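Local coordinates for protein putative oxidoreductase (Salmonella enterica subsp. enterica serovar Typhimurium, PDB 3NX4) that binds NADP and probably acts as an NADPH-dependent acryloyl-CoA reductase of the medium-chain dehydrogenase/reductase family, at residues 1-11 / 15-27. Sequence-based numbering, arbitrary orientation.
Sequences MQALILEQQDG and ASVQHLEESQLPA
Gln18 NE2 is gripped from two sides in the N-terminal beta hairpin of this medium-chain dehydrogenase/reductase fold: it donates to Ser16 OG on its own strand at 3.2 Å, and weakly to Glu7 OE2 of the partner strand at 3.4 Å. The hydroxyl lies in the plane of the amide, and the plane of the Glu7 carboxylate is turned 54° against that of the amide. Being the shorter bond and nearly straight, the one to Ser16 OG probably does more to fix the rotation of the amide. On the way there the Gln18 chain crosses Ile5 at about a right angle.

Beneath these side chains runs a textbook antiparallel ladder. Hydrogen-bonded pairs Ala3–Gln18 and Ile5–Ser16 alternate with non-hydrogen-bonded pairs such as Leu4–Val17, and each hydrogen-bonded pair makes both of its bonds; that from Gln18 N to Ala3 O is 2.8 Å long and nearly straight. The same two-bond pairing joins Met1 and Leu20, with Met1 N donating to Leu20 O and Leu20 N to Met1 O.

Alternation also sorts the side chains. Ala3, Ile5, Ser16 and Gln18 share one face, on which Ala3 and Ile5 rest against Ile60. The other carries Gln2, Leu4, Leu6, Ala15, Val17 and His19; there Leu4 and Ala15 pack on Ile47 of helix 41-48, and the methyl Leu6 CD2 presses tightly on Ala15 CB at 3.4 Å. Gln2, with CG anti to its own N (chi1 -154°), extends obliquely past Val17 CG1, its CG also lying over one face of the His19 ring.

At the open end of the hairpin the chain turns through a short 3-10 segment, 22-24. Selenomethionine Met1 reaches this turn: with CG between backbone N and carbonyl carbon (chi1 55°) and an extended chi2, it carries SE against the backbone of Glu22, 4.0 Å from Leu25 CD2.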
HETATM    1  N   MSE A   1      28.741 -34.203  12.370  1.00 60.52           N
HETATM    2  CA  MSE A   1      28.556 -32.949  11.631  1.00 65.27           C
HETATM    3  C   MSE A   1      28.823 -31.706  12.485  1.00 66.95           C
HETATM    4  O   MSE A   1      28.747 -31.752  13.712  1.00 74.79           O
HETATM    5  CB  MSE A   1      27.151 -32.875  11.024  1.00 67.39           C
HETATM    6  CG  MSE A   1      26.022 -33.060  12.035  1.00 75.21           C
HETATM    7 SE   MSE A   1      24.265 -32.511  11.368  0.75 67.23          SE
HETATM    8  CE  MSE A   1      24.624 -30.612  11.060  1.00 47.24           C
ATOM      9  N   GLN A   2      29.253 -30.624  11.840  1.00 54.18           N
ATOM     10  CA  GLN A   2      29.401 -29.330  12.489  1.00 57.28           C
ATOM     11  C   GLN A   2      28.308 -28.372  12.339  1.00 59.60           C
ATOM     12  O   GLN A   2      27.913 -28.232  11.187  1.00 54.58           O
ATOM     13  CB  GLN A   2      30.693 -28.724  11.942  1.00 65.28           C
ATOM     14  CG  GLN A   2      31.355 -27.724  12.865  1.00 88.90           C
ATOM     15  CD  GLN A   2      32.578 -27.065  12.240  1.00101.58           C
ATOM     16  OE1 GLN A   2      33.338 -26.373  12.917  1.00104.09           O
ATOM     17  NE2 GLN A   2      32.765 -27.272  10.941  1.00106.56           N
ATOM     18  N   ALA A   3      27.826 -27.668  13.349  1.00 49.98           N
ATOM     19  CA  ALA A   3      26.822 -26.644  13.151  1.00 57.00           C
ATOM     20  C   ALA A   3      26.964 -25.482  14.127  1.00 59.56           C
ATOM     21  O   ALA A   3      27.491 -25.645  15.219  1.00 57.08           O
ATOM     22  CB  ALA A   3      25.449 -27.249  13.270  1.00 55.03           C
ATOM     23  N   LEU A   4      26.470 -24.313  13.741  1.00 54.70           N
ATOM     24  CA  LEU A   4      26.468 -23.176  14.638  1.00 47.12           C
ATOM     25  C   LEU A   4      25.249 -23.345  15.522  1.00 53.22           C
ATOM     26  O   LEU A   4      24.142 -23.502  15.032  1.00 56.38           O
ATOM     27  CB  LEU A   4      26.409 -21.862  13.863  1.00 47.54           C
ATOM     28  CG  LEU A   4      25.980 -20.592  14.593  1.00 49.66           C
ATOM     29  CD1 LEU A   4      26.761 -20.376  15.856  1.00 53.28           C
ATOM     30  CD2 LEU A   4      26.092 -19.383  13.689  1.00 44.47           C
ATOM     31  N   ILE A   5      25.457 -23.314  16.827  1.00 52.97           N
ATOM     32  CA  ILE A   5      24.387 -23.561  17.775  1.00 55.58           C
ATOM     33  C   ILE A   5      24.086 -22.390  18.678  1.00 59.95           C
ATOM     34  O   ILE A   5      24.989 -21.772  19.207  1.00 56.61           O
ATOM     35  CB  ILE A   5      24.711 -24.767  18.665  1.00 61.80           C
ATOM     36  CG1 ILE A   5      24.759 -26.042  17.829  1.00 65.92           C
ATOM     37  CG2 ILE A   5      23.693 -24.889  19.770  1.00 58.88           C
ATOM     38  CD1 ILE A   5      23.414 -26.567  17.451  1.00 62.76           C
ATOM     39  N   LEU A   6      22.805 -22.098  18.850  1.00 62.36           N
ATOM     40  CA  LEU A   6      22.373 -21.016  19.713  1.00 67.77           C
ATOM     41  C   LEU A   6      21.712 -21.564  20.959  1.00 76.53           C
ATOM     42  O   LEU A   6      20.800 -22.372  20.878  1.00 73.61           O
ATOM     43  CB  LEU A   6      21.377 -20.105  18.999  1.00 61.06           C
ATOM     44  CG  LEU A   6      21.818 -19.427  17.706  1.00 52.98           C
ATOM     45  CD1 LEU A   6      20.742 -18.482  17.232  1.00 51.52           C
ATOM     46  CD2 LEU A   6      23.115 -18.703  17.893  1.00 47.40           C
ATOM     47  N   GLU A   7      22.180 -21.090  22.109  1.00 89.64           N
ATOM     48  CA  GLU A   7      21.641 -21.451  23.413  1.00102.16           C
ATOM     49  C   GLU A   7      21.593 -20.177  24.247  1.00103.32           C
ATOM     50  O   GLU A   7      22.459 -19.320  24.100  1.00103.12           O
ATOM     51  CB  GLU A   7      22.556 -22.467  24.094  1.00110.74           C
ATOM     52  CG  GLU A   7      22.787 -23.735  23.299  1.00115.91           C
ATOM     53  CD  GLU A   7      24.189 -24.279  23.470  1.00119.76           C
ATOM     54  OE1 GLU A   7      25.149 -23.495  23.337  1.00121.88           O
ATOM     55  OE2 GLU A   7      24.334 -25.493  23.721  1.00120.72           O
ATOM     56  N   GLN A   8      20.592 -20.030  25.111  1.00104.17           N
ATOM     57  CA  GLN A   8      20.533 -18.837  25.952  1.00107.94           C
ATOM     58  C   GLN A   8      20.672 -19.209  27.422  1.00117.51           C
ATOM     59  O   GLN A   8      19.828 -19.915  27.967  1.00110.50           O
ATOM     60  CB  GLN A   8      19.224 -18.084  25.728  1.00100.82           C
ATOM     61  CG  GLN A   8      17.985 -18.900  26.016  1.00 97.17           C
ATOM     62  CD  GLN A   8      16.728 -18.060  26.014  1.00 96.32           C
ATOM     63  OE1 GLN A   8      16.787 -16.833  25.990  1.00 93.90           O
ATOM     64  NE2 GLN A   8      15.577 -18.718  26.041  1.00 97.37           N
ATOM     65  N   GLN A   9      21.740 -18.735  28.059  1.00133.28           N
ATOM     66  CA  GLN A   9      21.971 -19.041  29.468  1.00149.82           C
ATOM     67  C   GLN A   9      20.952 -18.434  30.421  1.00155.80           C
ATOM     68  O   GLN A   9      20.416 -19.119  31.290  1.00159.94           O
ATOM     69  CB  GLN A   9      23.346 -18.523  29.879  1.00158.32           C
ATOM     70  CG  GLN A   9      23.359 -17.022  30.129  1.00165.14           C
ATOM     71  CD  GLN A   9      24.606 -16.552  30.847  1.00171.95           C
ATOM     72  OE1 GLN A   9      24.571 -15.582  31.604  1.00173.33           O
ATOM     73  NE2 GLN A   9      25.718 -17.243  30.618  1.00175.26           N
ATOM     74  N   ASP A  10      20.685 -17.143  30.248  1.00155.21           N
ATOM     75  CA  ASP A  10      19.740 -16.433  31.104  1.00155.06           C
ATOM     76  C   ASP A  10      19.240 -15.206  30.366  1.00146.80           C
ATOM     77  O   ASP A  10      19.731 -14.103  30.598  1.00144.49           O
ATOM     78  CB  ASP A  10      20.405 -16.030  32.418  1.00162.71           C
ATOM     79  CG  ASP A  10      20.330 -17.119  33.469  1.00169.93           C
ATOM     80  OD1 ASP A  10      19.650 -18.138  33.223  1.00172.57           O
ATOM     81  OD2 ASP A  10      20.945 -16.952  34.543  1.00172.28           O
ATOM     82  N   GLY A  11      18.273 -15.385  29.481  1.00141.12           N
ATOM     83  CA  GLY A  11      17.745 -14.265  28.731  1.00134.98           C
ATOM     84  C   GLY A  11      18.743 -13.713  27.737  1.00127.78           C
ATOM     85  O   GLY A  11      18.485 -12.718  27.062  1.00129.31           O
ATOM     86  N   ALA A  15      26.251 -18.164  21.155  1.00 64.11           N
ATOM     87  CA  ALA A  15      26.468 -18.812  19.875  1.00 63.10           C
ATOM     88  C   ALA A  15      27.846 -19.422  19.763  1.00 62.50           C
ATOM     89  O   ALA A  15      28.838 -18.759  20.006  1.00 66.59           O
ATOM     90  CB  ALA A  15      26.251 -17.819  18.744  1.00 55.18           C
ATOM     91  N   SER A  16      27.901 -20.689  19.385  1.00 59.34           N
ATOM     92  CA  SER A  16      29.169 -21.366  19.221  1.00 62.66           C
ATOM     93  C   SER A  16      29.064 -22.451  18.186  1.00 55.31           C
ATOM     94  O   SER A  16      28.020 -23.047  18.027  1.00 58.00           O
ATOM     95  CB  SER A  16      29.557 -22.024  20.538  1.00 68.87           C
ATOM     96  OG  SER A  16      28.625 -23.034  20.854  1.00 72.88           O
ATOM     97  N   VAL A  17      30.152 -22.731  17.495  1.00 50.19           N
ATOM     98  CA  VAL A  17      30.146 -23.827  16.557  1.00 53.32           C
ATOM     99  C   VAL A  17      30.384 -25.105  17.351  1.00 59.58           C
ATOM    100  O   VAL A  17      31.274 -25.174  18.193  1.00 62.60           O
ATOM    101  CB  VAL A  17      31.191 -23.666  15.466  1.00 57.21           C
ATOM    102  CG1 VAL A  17      31.220 -24.883  14.588  1.00 56.44           C
ATOM    103  CG2 VAL A  17      30.901 -22.429  14.646  1.00 55.77           C
ATOM    104  N   GLN A  18      29.564 -26.109  17.081  1.00 59.90           N
ATOM    105  CA  GLN A  18      29.618 -27.374  17.788  1.00 62.84           C
ATOM    106  C   GLN A  18      29.529 -28.546  16.842  1.00 68.35           C
ATOM    107  O   GLN A  18      29.163 -28.407  15.682  1.00 69.28           O
ATOM    108  CB  GLN A  18      28.485 -27.477  18.802  1.00 67.23           C
ATOM    109  CG  GLN A  18      28.563 -26.504  19.949  1.00 71.94           C
ATOM    110  CD  GLN A  18      27.501 -26.761  20.985  1.00 81.64           C
ATOM    111  OE1 GLN A  18      27.026 -27.882  21.130  1.00 86.68           O
ATOM    112  NE2 GLN A  18      27.130 -25.730  21.724  1.00 82.31           N
ATOM    113  N   HIS A  19      29.888 -29.708  17.359  1.00 75.72           N
ATOM    114  CA  HIS A  19      29.776 -30.946  16.627  1.00 82.48           C
ATOM    115  C   HIS A  19      28.582 -31.678  17.197  1.00 76.94           C
ATOM    116  O   HIS A  19      28.348 -31.658  18.399  1.00 75.95           O
ATOM    117  CB  HIS A  19      31.032 -31.787  16.773  1.00 98.02           C
ATOM    118  CG  HIS A  19      32.114 -31.406  15.821  1.00112.64           C
ATOM    119  ND1 HIS A  19      32.429 -32.164  14.715  1.00119.36           N
ATOM    120  CD2 HIS A  19      32.940 -30.337  15.795  1.00118.47           C
ATOM    121  CE1 HIS A  19      33.413 -31.581  14.054  1.00122.75           C
ATOM    122  NE2 HIS A  19      33.739 -30.470  14.688  1.00122.57           N
ATOM    123  N   LEU A  20      27.795 -32.279  16.320  1.00 75.55           N
ATOM    124  CA  LEU A  20      26.620 -33.014  16.742  1.00 78.62           C
ATOM    125  C   LEU A  20      26.363 -34.160  15.802  1.00 81.00           C
ATOM    126  O   LEU A  20      26.938 -34.225  14.721  1.00 78.68           O
ATOM    127  CB  LEU A  20      25.395 -32.110  16.843  1.00 74.64           C
ATOM    128  CG  LEU A  20      24.956 -31.365  15.594  1.00 71.31           C
ATOM    129  CD1 LEU A  20      23.565 -30.832  15.789  1.00 72.15           C
ATOM    130  CD2 LEU A  20      25.925 -30.251  15.324  1.00 72.52           C
ATOM    131  N   GLU A  21      25.534 -35.094  16.241  1.00 81.58           N
ATOM    132  CA  GLU A  21      25.155 -36.209  15.395  1.00 82.04           C
ATOM    133  C   GLU A  21      24.013 -35.817  14.472  1.00 68.67           C
ATOM    134  O   GLU A  21      23.093 -35.118  14.863  1.00 65.04           O
ATOM    135  CB  GLU A  21      24.792 -37.440  16.218  1.00 96.36           C
ATOM    136  CG  GLU A  21      25.996 -38.243  16.662  1.00108.72           C
ATOM    137  CD  GLU A  21      26.781 -38.821  15.503  1.00117.66           C
ATOM    138  OE1 GLU A  21      26.510 -38.454  14.340  1.00119.18           O
ATOM    139  OE2 GLU A  21      27.680 -39.646  15.757  1.00122.80           O
ATOM    140  N   GLU A  22      24.069 -36.331  13.258  1.00 56.40           N
ATOM    141  CA  GLU A  22      23.101 -36.024  12.228  1.00 60.15           C
ATOM    142  C   GLU A  22      21.715 -36.422  12.695  1.00 64.86           C
ATOM    143  O   GLU A  22      20.726 -35.797  12.339  1.00 62.54           O
ATOM    144  CB  GLU A  22      23.470 -36.765  10.946  1.00 68.80           C
ATOM    145  CG  GLU A  22      22.575 -36.478   9.779  1.00 70.14           C
ATOM    146  CD  GLU A  22      23.105 -37.050   8.493  1.00 71.35           C
ATOM    147  OE1 GLU A  22      24.312 -37.328   8.419  1.00 75.39           O
ATOM    148  OE2 GLU A  22      22.317 -37.218   7.552  1.00 71.82           O
ATOM    149  N   SER A  23      21.653 -37.487  13.482  1.00 64.58           N
ATOM    150  CA  SER A  23      20.386 -38.018  13.986  1.00 63.20           C
ATOM    151  C   SER A  23      19.667 -37.047  14.927  1.00 62.50           C
ATOM    152  O   SER A  23      18.533 -37.294  15.326  1.00 69.64           O
ATOM    153  CB  SER A  23      20.607 -39.366  14.683  1.00 62.36           C
ATOM    154  OG  SER A  23      21.538 -39.244  15.743  1.00 67.96           O
ATOM    155  N   GLN A  24      20.331 -35.949  15.276  1.00 63.28           N
ATOM    156  CA  GLN A  24      19.737 -34.924  16.135  1.00 65.23           C
ATOM    157  C   GLN A  24      18.907 -33.914  15.341  1.00 64.30           C
ATOM    158  O   GLN A  24      18.134 -33.144  15.916  1.00 62.68           O
ATOM    159  CB  GLN A  24      20.821 -34.175  16.909  1.00 64.75           C
ATOM    160  CG  GLN A  24      21.675 -35.036  17.812  1.00 66.30           C
ATOM    161  CD  GLN A  24      22.682 -34.206  18.586  1.00 73.42           C
ATOM    162  OE1 GLN A  24      23.888 -34.434  18.504  1.00 76.05           O
ATOM    163  NE2 GLN A  24      22.188 -33.229  19.338  1.00 71.60           N
ATOM    164  N   LEU A  25      19.081 -33.906  14.024  1.00 58.28           N
ATOM    165  CA  LEU A  25      18.338 -32.989  13.169  1.00 53.61           C
ATOM    166  C   LEU A  25      16.838 -33.250  13.271  1.00 59.06           C
ATOM    167  O   LEU A  25      16.421 -34.380  13.531  1.00 59.33           O
ATOM    168  CB  LEU A  25      18.771 -33.152  11.714  1.00 53.17           C
ATOM    169  CG  LEU A  25      20.198 -32.801  11.310  1.00 55.54           C
ATOM    170  CD1 LEU A  25      20.393 -33.130   9.840  1.00 55.10           C
ATOM    171  CD2 LEU A  25      20.480 -31.336  11.582  1.00 52.89           C
ATOM    172  N   PRO A  26      16.019 -32.207  13.048  1.00 49.98           N
ATOM    173  CA  PRO A  26      14.564 -32.390  13.085  1.00 49.65           C
ATOM    174  C   PRO A  26      14.127 -33.408  12.043  1.00 58.15           C
ATOM    175  O   PRO A  26      14.913 -33.773  11.168  1.00 58.79           O
ATOM    176  CB  PRO A  26      14.029 -31.003  12.706  1.00 50.01           C
ATOM    177  CG  PRO A  26      15.157 -30.347  11.959  1.00 47.43           C
ATOM    178  CD  PRO A  26      16.388 -30.832  12.662  1.00 45.26           C
ATOM    179  N   ALA A  27      12.886 -33.868  12.131  1.00 62.27           N
ATOM    180  CA  ALA A  27      12.381 -34.819  11.151  1.00 63.27           C
ATOM    181  C   ALA A  27      12.010 -34.093   9.865  1.00 57.29           C
ATOM    182  O   ALA A  27      11.569 -32.945   9.897  1.00 59.61           O
ATOM    183  CB  ALA A  27      11.182 -35.578  11.706  1.00 63.78           C
TER